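De novo designed protein CA01 (Synthetic construct, PDB 5E6G) has no known natural function, being a compact, all-helical, single-chain protein created by computational design with strategies inspired by evolution. Local coordinates at residues Arg61-Ala66 and Pro97-Leu102; Arg104-Glu109 and Ala125-Phe130; Asn43-Ala48 and Glu55-Tyr60; Gln32-Ile37 and Leu65-Ala70. One frame throughout, in Å; residues are numbered along the deposited sequence.

Helix 54-75 is the common element: three of the four contacts lie along it. Interactions 3 and 4 both join it to helix 24-50, one beside the turn of this hairpin and the other deeper, with centres about 16 Å apart and nearest atoms about 5 Å apart. Interaction 1, which shares Leu-65 and Ala-66 with interaction 4, carries the same helix across to helix 97-115, and interaction 2 joins that helix to helix 121-130. Interactions 1 and 2 meet where Tyr-99 OH lies 2.8 Å from Val-129 O, a probable hydrogen bond. Interactions 2 and 4 touch through small groups, Ala-125 CB standing 3.6 Å from Ala-33 CB.

Interaction 1: residues Arg61-Ala66 and Pro97-Leu102; sequences RIAYLA and PHYAEL
Tyr-99 reaches across from helix 97-115 and lays one ring face under Ile-62. The CG2 methyl of Ile-62 does the touching: it sits 3.8 Å from the centroid of the Tyr-99 ring and 18° off its normal, a CH-pi contact displaced toward the CG end of the ring, where Ile-62 CG2 to Tyr-99 CG is 3.6 Å. With CG2 anti to the backbone N, Ile-62 turns that methyl, and not the CG1 branch, onto the ring. The tyrosine takes its extended form, with CG anti to its own backbone N (chi1 -179°), which carries the phenol end as far as the backbone of the other helix. There Ala-66 CB meets Tyr-99 OH at 3.5 Å and Tyr-99 CE1 at 3.6 Å, an oblique approach, while Ala-63 CA is 3.6 Å from Tyr-99 OH. Both alanines thus meet the hydroxyl from the side of helix 54-75, but its polar partner is Val-129 O, to which it hydrogen bonds, so this buried oxygen is satisfied by helix 121-130. Leu-91 of helix 80-93 packs on both Tyr-99 and Ala-66. The axes of the two short segments come no closer than 11.2 Å and run 52° apart, a wide separation that one large ring spans. The ring thus fills the gap between helices 54-75 and 97-115, part of the hydrophobic core of this all-helical fold.

Interaction 2: residues Arg104-Glu109 and Ala125-Phe130; sequences RAKGEE and ARQLVF
Leu-128 swings its CG anti to the backbone N (chi1 179°), and a turn at chi2 of 69° then sends the CD1 methyl to the backbone of Gly-107. On the facing helix, Lys-106 also starts with CG anti to its backbone N but bends at chi2 (60°), which bows the chain over toward Gln-127. These two torsion patterns build the contact as two neighbouring pairs, one apolar and one polar. In the first, Leu-128 CD1 lies 3.5 Å from Gly-107 CA and 4.1 Å from Gly-107 N. Because glycine carries no side chain, the methyl rests directly on the helix backbone, and the helices draw close here: Gly-107 CA and Leu-128 CA are 5.8 Å apart. In the second pair the chains of Lys-106 and Gln-127 cross obliquely. Lys-106 CG passes 4.0 Å from Gln-127 O, and further out Lys-106 NZ stands 4.0 Å from Gln-127 OE1, too long for a hydrogen bond but consistent with a mild electrostatic attraction at the more open border of the contact. The ammonium also has an aromatic partner, Tyr-131, in a cation-pi interaction. Leu-128 is buried further by Phe-103 and Leu-110, which also belong to helix 97-115, and Leu-110 packs on Gln-127 too. Helix 121-130 is thereby seated against helix 97-115 on one side, while its Ala-125 and Val-129 turn to helix 24-50, and Val-129 also packs on helix 54-75.

Interaction 3: residues Asn43-Ala48 and Glu55-Tyr60; sequences NEIEIA and EREDRY
Glu-57 OE2 forms a salt bridge with Arg-61 NE, one turn further along the same helix, while the methylene part of Glu-57 serves the contact with helix 24-50. With CG anti to its backbone N (chi1 -176°), Glu-57 places that atom 4.0 Å from both Ile-45 O and Ile-45 CG2. Glu-44 lies over the face of Tyr-60. Glu-44 CB sits 3.5 Å from the centroid of the Tyr-60 ring and only 5° off its normal, a CH-pi contact almost exactly central. The bent glutamate chain then follows the ring outward, and the carboxylate and ring planes are 28° apart. Beside it Ile-45 CG1 packs against Tyr-60 CB at 3.7 Å. Ala-48 allows the closest backbone approach, 5.1 Å between Ala-48 CA and Glu-57 CA, and its CB lies 3.7 Å from Glu-57 N. The segment axes are 8.4 Å apart at their nearest. This is the turn-proximal end of the antiparallel hairpin made by helices 24-50 and 54-75; Tyr-60 also touches Leu-41 of the former and Phe-130 of helix 121-130.

Interaction 4: residues Gln32-Ile37 and Leu65-Ala70; sequences QALEKI and LAALEA
Leu-34 spreads its two methyls over the small residues of the facing helix. CD2 takes the nearer place, with Leu-34 CD2 to Ala-67 CB at 3.8 Å and to Ala-67 O at 3.9 Å, while the other branch reaches one turn on, Leu-34 CD1 lying 4.2 Å from Ala-70 CB. Leu-34 CG stands anti to the carbonyl carbon, beside the backbone N (chi1 -74°), and from there the fork lies along the row of Ala-67 and Ala-70, one methyl to each. One turn further along helix 24-50, Ile-37 adds a looser touch, its CG2 methyl 4.4 Å from Ala-67 CB, so that methyls from two successive turns meet on one alanine. The side chains that meet are all apolar, and the contact is buried. It belongs to an antiparallel helical hairpin, in which helices 24-50 and 54-75 pack at a segment axis distance of 9.6 Å with 148° between their directions; the alanines bring Leu-34 CA and Ala-67 CA to 6.1 Å. Outside this shell, Val-129 of helix 121-130 packs on both Leu-34 and Ala-67, and Ala-125 covers Ala-33 and Ile-37. On the flank of helix 24-50 away from the alanines, Lys-36 curls back on its own helix and gives a hydrogen bond from Lys-36 NZ to Ala-33 O at 3.0 Å. That carbonyl oxygen also accepts Ile-37 N, the two donors coming from opposite faces of its plane. Arg-126 brings a like charge close to the ammonium, which Glu-122 may temper through a long, weak ion pair.

Interaction 1: residues Arg61-Ala66 and Pro97-Leu102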
# COMPACT_ATOMS: atom_id res chain seq x y z
N ARG A 61 -8.69 0.10 -7.06
CA ARG A 61 -9.14 1.32 -6.40
C ARG A 61 -8.86 1.26 -4.89
O ARG A 61 -8.46 2.25 -4.29
CB ARG A 61 -10.62 1.55 -6.67
CG ARG A 61 -10.90 2.14 -8.05
CD ARG A 61 -12.39 2.24 -8.34
NE ARG A 61 -12.63 2.95 -9.60
CZ ARG A 61 -12.89 4.25 -9.71
NH1 ARG A 61 -12.96 5.01 -8.63
NH2 ARG A 61 -13.09 4.79 -10.90
N ILE A 62 -9.08 0.09 -4.29
CA ILE A 62 -8.79 -0.10 -2.87
C ILE A 62 -7.29 0.00 -2.63
O ILE A 62 -6.85 0.64 -1.67
CB ILE A 62 -9.31 -1.46 -2.36
CG1 ILE A 62 -10.83 -1.51 -2.46
CG2 ILE A 62 -8.87 -1.69 -0.91
CD1 ILE A 62 -11.43 -2.87 -2.18
N ALA A 63 -6.50 -0.62 -3.50
CA ALA A 63 -5.05 -0.57 -3.40
C ALA A 63 -4.54 0.86 -3.53
O ALA A 63 -3.51 1.22 -2.95
CB ALA A 63 -4.42 -1.46 -4.47
N TYR A 64 -5.26 1.66 -4.31
CA TYR A 64 -4.92 3.07 -4.49
C TYR A 64 -5.10 3.83 -3.17
O TYR A 64 -4.24 4.62 -2.79
CB TYR A 64 -5.78 3.69 -5.59
CG TYR A 64 -5.42 5.12 -5.94
CD1 TYR A 64 -5.97 6.18 -5.24
CD2 TYR A 64 -4.54 5.39 -6.97
CE1 TYR A 64 -5.64 7.49 -5.56
CE2 TYR A 64 -4.20 6.69 -7.29
CZ TYR A 64 -4.76 7.74 -6.59
OH TYR A 64 -4.43 9.03 -6.91
N LEU A 65 -6.21 3.58 -2.50
CA LEU A 65 -6.49 4.21 -1.22
C LEU A 65 -5.45 3.82 -0.18
O LEU A 65 -5.04 4.65 0.64
CB LEU A 65 -7.89 3.84 -0.72
CG LEU A 65 -9.08 4.25 -1.59
CD1 LEU A 65 -10.38 3.78 -0.95
CD2 LEU A 65 -9.11 5.75 -1.83
N ALA A 66 -5.03 2.56 -0.21
CA ALA A 66 -4.03 2.06 0.73
C ALA A 66 -2.70 2.78 0.55
O ALA A 66 -2.12 3.29 1.51
CB ALA A 66 -3.85 0.56 0.56
N PRO A 97 -12.50 -4.32 5.15
CA PRO A 97 -11.83 -4.96 6.29
C PRO A 97 -10.99 -6.18 5.91
O PRO A 97 -10.06 -6.53 6.64
CB PRO A 97 -12.99 -5.35 7.20
CG PRO A 97 -14.15 -5.50 6.30
CD PRO A 97 -13.96 -4.53 5.18
N HIS A 98 -11.32 -6.83 4.79
CA HIS A 98 -10.58 -8.01 4.37
C HIS A 98 -9.24 -7.63 3.76
O HIS A 98 -8.21 -8.21 4.10
CB HIS A 98 -11.41 -8.84 3.39
CG HIS A 98 -12.62 -9.46 4.01
ND1 HIS A 98 -12.55 -10.34 5.07
CD2 HIS A 98 -13.94 -9.33 3.72
CE1 HIS A 98 -13.76 -10.72 5.41
NE2 HIS A 98 -14.63 -10.13 4.60
N TYR A 99 -9.25 -6.65 2.86
CA TYR A 99 -8.01 -6.08 2.35
C TYR A 99 -7.18 -5.54 3.51
O TYR A 99 -5.96 -5.70 3.54
CB TYR A 99 -8.29 -4.97 1.33
CG TYR A 99 -7.04 -4.34 0.75
CD1 TYR A 99 -6.34 -3.37 1.45
CD2 TYR A 99 -6.57 -4.71 -0.50
CE1 TYR A 99 -5.20 -2.79 0.93
CE2 TYR A 99 -5.43 -4.13 -1.04
CZ TYR A 99 -4.75 -3.18 -0.31
OH TYR A 99 -3.61 -2.60 -0.83
N ALA A 100 -7.86 -4.91 4.47
CA ALA A 100 -7.20 -4.28 5.61
C ALA A 100 -6.40 -5.26 6.45
O ALA A 100 -5.28 -4.96 6.87
CB ALA A 100 -8.24 -3.57 6.47
N GLU A 101 -6.96 -6.44 6.71
CA GLU A 101 -6.28 -7.43 7.53
C GLU A 101 -5.11 -8.08 6.78
O GLU A 101 -4.07 -8.35 7.37
CB GLU A 101 -7.25 -8.51 8.00
CG GLU A 101 -8.23 -8.04 9.08
CD GLU A 101 -7.54 -7.32 10.23
OE1 GLU A 101 -6.55 -7.86 10.77
OE2 GLU A 101 -7.98 -6.20 10.58
N LEU A 102 -5.29 -8.31 5.48
CA LEU A 102 -4.21 -8.81 4.65
C LEU A 102 -3.09 -7.78 4.58
O LEU A 102 -1.91 -8.11 4.67
CB LEU A 102 -4.70 -9.14 3.24
CG LEU A 102 -5.57 -10.38 3.07
CD1 LEU A 102 -6.09 -10.47 1.64
CD2 LEU A 102 -4.80 -11.64 3.44

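Interaction 2: residues Arg104-Glu109 and Ala125-Phe130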
# COMPACT_ATOMS: atom_id res chain seq x y z
N ARG A 104 -2.51 -5.53 6.85
CA ARG A 104 -1.90 -5.45 8.18
C ARG A 104 -0.91 -6.58 8.42
O ARG A 104 0.22 -6.35 8.84
CB ARG A 104 -2.98 -5.48 9.26
CG ARG A 104 -2.46 -5.14 10.65
CD ARG A 104 -3.40 -5.63 11.74
NE ARG A 104 -4.73 -5.03 11.64
CZ ARG A 104 -5.05 -3.84 12.11
NH1 ARG A 104 -4.15 -3.08 12.72
NH2 ARG A 104 -6.29 -3.39 11.97
N ALA A 105 -1.35 -7.81 8.16
CA ALA A 105 -0.52 -8.99 8.40
C ALA A 105 0.73 -8.98 7.53
O ALA A 105 1.83 -9.27 8.00
CB ALA A 105 -1.33 -10.26 8.16
N LYS A 106 0.56 -8.64 6.26
CA LYS A 106 1.68 -8.55 5.33
C LYS A 106 2.61 -7.41 5.72
O LYS A 106 3.84 -7.54 5.65
CB LYS A 106 1.19 -8.37 3.90
CG LYS A 106 2.30 -8.32 2.86
CD LYS A 106 3.12 -9.60 2.85
CE LYS A 106 4.13 -9.61 1.71
NZ LYS A 106 4.82 -10.92 1.58
N GLY A 107 2.02 -6.28 6.11
CA GLY A 107 2.80 -5.13 6.52
C GLY A 107 3.73 -5.46 7.67
O GLY A 107 4.92 -5.14 7.62
N GLU A 108 3.20 -6.10 8.70
CA GLU A 108 3.99 -6.52 9.85
C GLU A 108 5.13 -7.42 9.43
O GLU A 108 6.24 -7.33 9.96
CB GLU A 108 3.10 -7.23 10.88
CG GLU A 108 2.11 -6.32 11.57
CD GLU A 108 1.10 -7.08 12.41
OE1 GLU A 108 1.26 -8.30 12.58
OE2 GLU A 108 0.13 -6.45 12.88
N GLU A 109 4.86 -8.29 8.47
CA GLU A 109 5.86 -9.21 7.94
C GLU A 109 6.92 -8.44 7.16
O GLU A 109 8.11 -8.73 7.25
CB GLU A 109 5.19 -10.26 7.05
CG GLU A 109 6.04 -11.50 6.80
CD GLU A 109 5.24 -12.65 6.21
OE1 GLU A 109 4.01 -12.71 6.42
OE2 GLU A 109 5.85 -13.51 5.53
N ALA A 125 7.23 -1.15 -0.50
CA ALA A 125 6.07 -0.42 -0.99
C ALA A 125 5.20 -1.28 -1.90
O ALA A 125 3.98 -1.33 -1.74
CB ALA A 125 6.51 0.84 -1.72
N ARG A 126 5.83 -1.96 -2.85
CA ARG A 126 5.10 -2.75 -3.84
C ARG A 126 4.37 -3.92 -3.19
O ARG A 126 3.17 -4.10 -3.40
CB ARG A 126 6.05 -3.27 -4.92
CG ARG A 126 6.62 -2.17 -5.79
CD ARG A 126 7.12 -2.69 -7.12
NE ARG A 126 7.47 -1.60 -8.02
CZ ARG A 126 6.58 -0.90 -8.73
NH1 ARG A 126 5.28 -1.19 -8.64
NH2 ARG A 126 6.99 0.08 -9.52
N GLN A 127 5.09 -4.71 -2.40
CA GLN A 127 4.51 -5.89 -1.77
C GLN A 127 3.43 -5.52 -0.75
O GLN A 127 2.47 -6.26 -0.56
CB GLN A 127 5.60 -6.72 -1.10
CG GLN A 127 6.52 -7.40 -2.11
CD GLN A 127 7.64 -8.17 -1.45
OE1 GLN A 127 7.48 -8.73 -0.37
NE2 GLN A 127 8.80 -8.20 -2.10
N LEU A 128 3.60 -4.37 -0.11
CA LEU A 128 2.63 -3.89 0.88
C LEU A 128 1.29 -3.60 0.21
O LEU A 128 0.23 -3.98 0.72
CB LEU A 128 3.16 -2.64 1.59
CG LEU A 128 2.24 -2.00 2.64
CD1 LEU A 128 2.12 -2.90 3.86
CD2 LEU A 128 2.76 -0.63 3.03
N VAL A 129 1.34 -2.95 -0.94
CA VAL A 129 0.13 -2.51 -1.63
C VAL A 129 -0.49 -3.64 -2.47
O VAL A 129 -1.71 -3.80 -2.49
CB VAL A 129 0.44 -1.30 -2.55
CG1 VAL A 129 -0.78 -0.93 -3.40
CG2 VAL A 129 0.88 -0.11 -1.71
N PHE A 130 0.35 -4.42 -3.14
CA PHE A 130 -0.14 -5.36 -4.15
C PHE A 130 -0.47 -6.75 -3.61
O PHE A 130 -1.33 -7.43 -4.17
CB PHE A 130 0.88 -5.49 -5.28
CG PHE A 130 0.87 -4.32 -6.24
CD1 PHE A 130 -0.06 -4.26 -7.26
CD2 PHE A 130 1.79 -3.29 -6.11
CE1 PHE A 130 -0.08 -3.19 -8.13
CE2 PHE A 130 1.77 -2.22 -6.98
CZ PHE A 130 0.84 -2.17 -7.99

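Interaction 3: residues Asn43-Ala48 and Glu55-Tyr60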
# COMPACT_ATOMS: atom_id res chain seq x y z
N ASN A 43 -3.46 3.99 -13.97
CA ASN A 43 -3.55 3.39 -15.29
C ASN A 43 -4.31 2.06 -15.24
O ASN A 43 -5.20 1.82 -16.05
CB ASN A 43 -2.16 3.18 -15.88
CG ASN A 43 -2.17 3.02 -17.39
OD1 ASN A 43 -2.89 3.74 -18.09
ND2 ASN A 43 -1.39 2.09 -17.90
N GLU A 44 -3.95 1.21 -14.28
CA GLU A 44 -4.61 -0.08 -14.12
C GLU A 44 -6.11 0.09 -13.90
O GLU A 44 -6.91 -0.74 -14.32
CB GLU A 44 -4.00 -0.85 -12.95
CG GLU A 44 -2.52 -1.18 -13.10
CD GLU A 44 -2.24 -2.15 -14.24
OE1 GLU A 44 -3.19 -2.80 -14.73
OE2 GLU A 44 -1.06 -2.26 -14.64
N ILE A 45 -6.48 1.18 -13.23
CA ILE A 45 -7.89 1.49 -13.00
C ILE A 45 -8.55 1.91 -14.32
O ILE A 45 -9.67 1.50 -14.61
CB ILE A 45 -8.05 2.60 -11.94
CG1 ILE A 45 -7.73 2.04 -10.55
CG2 ILE A 45 -9.47 3.17 -11.94
CD1 ILE A 45 -7.59 3.09 -9.46
N GLU A 46 -7.84 2.71 -15.10
CA GLU A 46 -8.34 3.14 -16.41
C GLU A 46 -8.55 1.93 -17.32
O GLU A 46 -9.62 1.77 -17.90
CB GLU A 46 -7.37 4.12 -17.06
CG GLU A 46 -7.39 5.52 -16.47
CD GLU A 46 -6.28 6.40 -17.00
OE1 GLU A 46 -5.96 7.42 -16.35
OE2 GLU A 46 -5.73 6.08 -18.08
N ILE A 47 -7.52 1.10 -17.44
CA ILE A 47 -7.57 -0.09 -18.28
C ILE A 47 -8.71 -1.02 -17.86
O ILE A 47 -9.46 -1.51 -18.70
CB ILE A 47 -6.23 -0.87 -18.23
CG1 ILE A 47 -5.11 -0.00 -18.81
CG2 ILE A 47 -6.34 -2.18 -19.01
CD1 ILE A 47 -3.72 -0.63 -18.70
N ALA A 48 -8.82 -1.25 -16.56
CA ALA A 48 -9.85 -2.15 -16.03
C ALA A 48 -11.24 -1.60 -16.31
O ALA A 48 -12.16 -2.35 -16.64
CB ALA A 48 -9.65 -2.35 -14.53
N GLU A 55 -14.64 -5.90 -11.13
CA GLU A 55 -13.99 -6.59 -10.02
C GLU A 55 -12.52 -6.18 -9.93
O GLU A 55 -12.00 -5.91 -8.85
CB GLU A 55 -14.12 -8.11 -10.19
CG GLU A 55 -13.58 -8.93 -9.03
CD GLU A 55 -12.12 -9.35 -9.20
OE1 GLU A 55 -11.52 -9.12 -10.27
OE2 GLU A 55 -11.57 -9.93 -8.23
N ARG A 56 -11.87 -6.14 -11.09
CA ARG A 56 -10.47 -5.74 -11.18
C ARG A 56 -10.30 -4.26 -10.84
O ARG A 56 -9.36 -3.87 -10.14
CB ARG A 56 -9.94 -6.03 -12.58
CG ARG A 56 -8.44 -5.96 -12.73
CD ARG A 56 -8.01 -6.67 -14.01
NE ARG A 56 -8.42 -8.07 -14.01
CZ ARG A 56 -7.76 -9.05 -13.40
NH1 ARG A 56 -6.64 -8.80 -12.73
NH2 ARG A 56 -8.22 -10.29 -13.45
N GLU A 57 -11.21 -3.43 -11.35
CA GLU A 57 -11.15 -1.99 -11.12
C GLU A 57 -11.26 -1.67 -9.63
O GLU A 57 -10.45 -0.91 -9.10
CB GLU A 57 -12.27 -1.27 -11.88
CG GLU A 57 -12.20 0.24 -11.77
CD GLU A 57 -13.31 0.95 -12.54
OE1 GLU A 57 -13.92 0.31 -13.43
OE2 GLU A 57 -13.56 2.15 -12.27
N ASP A 58 -12.25 -2.26 -8.97
CA ASP A 58 -12.47 -2.04 -7.54
C ASP A 58 -11.23 -2.41 -6.73
O ASP A 58 -10.81 -1.66 -5.85
CB ASP A 58 -13.67 -2.84 -7.05
CG ASP A 58 -14.98 -2.36 -7.66
OD1 ASP A 58 -15.00 -1.25 -8.22
OD2 ASP A 58 -15.98 -3.10 -7.56
N ARG A 59 -10.66 -3.57 -7.03
CA ARG A 59 -9.48 -4.04 -6.32
C ARG A 59 -8.33 -3.05 -6.43
O ARG A 59 -7.65 -2.76 -5.44
CB ARG A 59 -9.05 -5.41 -6.87
CG ARG A 59 -9.97 -6.55 -6.45
CD ARG A 59 -9.72 -7.80 -7.28
NE ARG A 59 -8.32 -8.20 -7.26
CZ ARG A 59 -7.72 -8.94 -8.19
NH1 ARG A 59 -8.41 -9.37 -9.24
NH2 ARG A 59 -6.44 -9.24 -8.07
N TYR A 60 -8.11 -2.51 -7.63
CA TYR A 60 -7.05 -1.53 -7.83
C TYR A 60 -7.40 -0.19 -7.17
O TYR A 60 -6.51 0.56 -6.77
CB TYR A 60 -6.79 -1.31 -9.33
CG TYR A 60 -5.83 -2.31 -9.94
CD1 TYR A 60 -4.54 -2.45 -9.45
CD2 TYR A 60 -6.21 -3.10 -11.02
CE1 TYR A 60 -3.66 -3.35 -10.00
CE2 TYR A 60 -5.33 -4.01 -11.59
CZ TYR A 60 -4.05 -4.13 -11.07
OH TYR A 60 -3.16 -5.02 -11.62

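Interaction 4: residues Gln32-Ile37 and Leu65-Ala70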
# COMPACT_ATOMS: atom_id res chain seq x y z
N GLN A 32 8.62 7.69 -2.20
CA GLN A 32 8.90 7.85 -3.62
C GLN A 32 8.38 6.65 -4.42
O GLN A 32 7.83 6.81 -5.50
CB GLN A 32 10.41 8.02 -3.84
CG GLN A 32 10.93 9.38 -3.42
CD GLN A 32 12.44 9.43 -3.35
OE1 GLN A 32 13.12 8.41 -3.53
NE2 GLN A 32 12.99 10.61 -3.07
N ALA A 33 8.57 5.46 -3.86
CA ALA A 33 8.05 4.24 -4.49
C ALA A 33 6.53 4.29 -4.56
O ALA A 33 5.93 3.88 -5.54
CB ALA A 33 8.50 3.02 -3.72
N LEU A 34 5.90 4.82 -3.51
CA LEU A 34 4.45 4.91 -3.46
C LEU A 34 3.91 5.92 -4.48
O LEU A 34 2.79 5.77 -4.97
CB LEU A 34 3.99 5.29 -2.05
CG LEU A 34 4.08 4.18 -1.01
CD1 LEU A 34 4.04 4.76 0.40
CD2 LEU A 34 2.97 3.15 -1.20
N GLU A 35 4.71 6.94 -4.79
CA GLU A 35 4.30 7.95 -5.76
C GLU A 35 4.09 7.33 -7.14
O GLU A 35 3.06 7.57 -7.78
CB GLU A 35 5.34 9.07 -5.85
CG GLU A 35 5.07 10.24 -4.93
CD GLU A 35 5.95 11.44 -5.24
OE1 GLU A 35 5.58 12.24 -6.13
OE2 GLU A 35 7.02 11.57 -4.61
N LYS A 36 5.06 6.55 -7.60
CA LYS A 36 4.97 5.94 -8.92
C LYS A 36 3.92 4.83 -8.92
O LYS A 36 3.22 4.64 -9.91
CB LYS A 36 6.34 5.39 -9.36
CG LYS A 36 6.71 4.04 -8.76
CD LYS A 36 8.21 3.94 -8.52
CE LYS A 36 8.61 2.54 -8.07
NZ LYS A 36 7.62 1.93 -7.14
N ILE A 37 3.80 4.12 -7.80
CA ILE A 37 2.80 3.07 -7.64
C ILE A 37 1.39 3.62 -7.83
O ILE A 37 0.57 3.02 -8.51
CB ILE A 37 2.92 2.39 -6.26
CG1 ILE A 37 4.13 1.45 -6.23
CG2 ILE A 37 1.66 1.59 -5.93
CD1 ILE A 37 4.50 0.95 -4.84
N LEU A 65 -6.21 3.58 -2.50
CA LEU A 65 -6.49 4.21 -1.22
C LEU A 65 -5.45 3.82 -0.18
O LEU A 65 -5.04 4.65 0.64
CB LEU A 65 -7.89 3.84 -0.72
CG LEU A 65 -9.08 4.25 -1.59
CD1 LEU A 65 -10.38 3.78 -0.95
CD2 LEU A 65 -9.11 5.75 -1.83
N ALA A 66 -5.03 2.56 -0.21
CA ALA A 66 -4.03 2.06 0.73
C ALA A 66 -2.70 2.78 0.55
O ALA A 66 -2.12 3.29 1.51
CB ALA A 66 -3.85 0.56 0.56
N ALA A 67 -2.23 2.82 -0.70
CA ALA A 67 -0.96 3.47 -1.03
C ALA A 67 -1.01 4.95 -0.70
O ALA A 67 -0.01 5.54 -0.27
CB ALA A 67 -0.63 3.26 -2.50
N LEU A 68 -2.17 5.56 -0.92
CA LEU A 68 -2.36 6.98 -0.70
C LEU A 68 -2.26 7.31 0.79
O LEU A 68 -1.51 8.20 1.19
CB LEU A 68 -3.71 7.44 -1.25
CG LEU A 68 -4.05 8.92 -1.13
CD1 LEU A 68 -3.03 9.79 -1.86
CD2 LEU A 68 -5.45 9.18 -1.67
N GLU A 69 -3.01 6.58 1.61
CA GLU A 69 -2.98 6.78 3.05
C GLU A 69 -1.60 6.46 3.62
O GLU A 69 -1.11 7.18 4.50
CB GLU A 69 -4.05 5.91 3.72
CG GLU A 69 -4.10 6.04 5.24
CD GLU A 69 -4.51 7.43 5.70
OE1 GLU A 69 -4.88 8.27 4.85
OE2 GLU A 69 -4.47 7.68 6.93
N ALA A 70 -0.99 5.39 3.14
CA ALA A 70 0.36 5.02 3.57
C ALA A 70 1.32 6.16 3.27
O ALA A 70 2.18 6.50 4.09
CB ALA A 70 0.81 3.75 2.89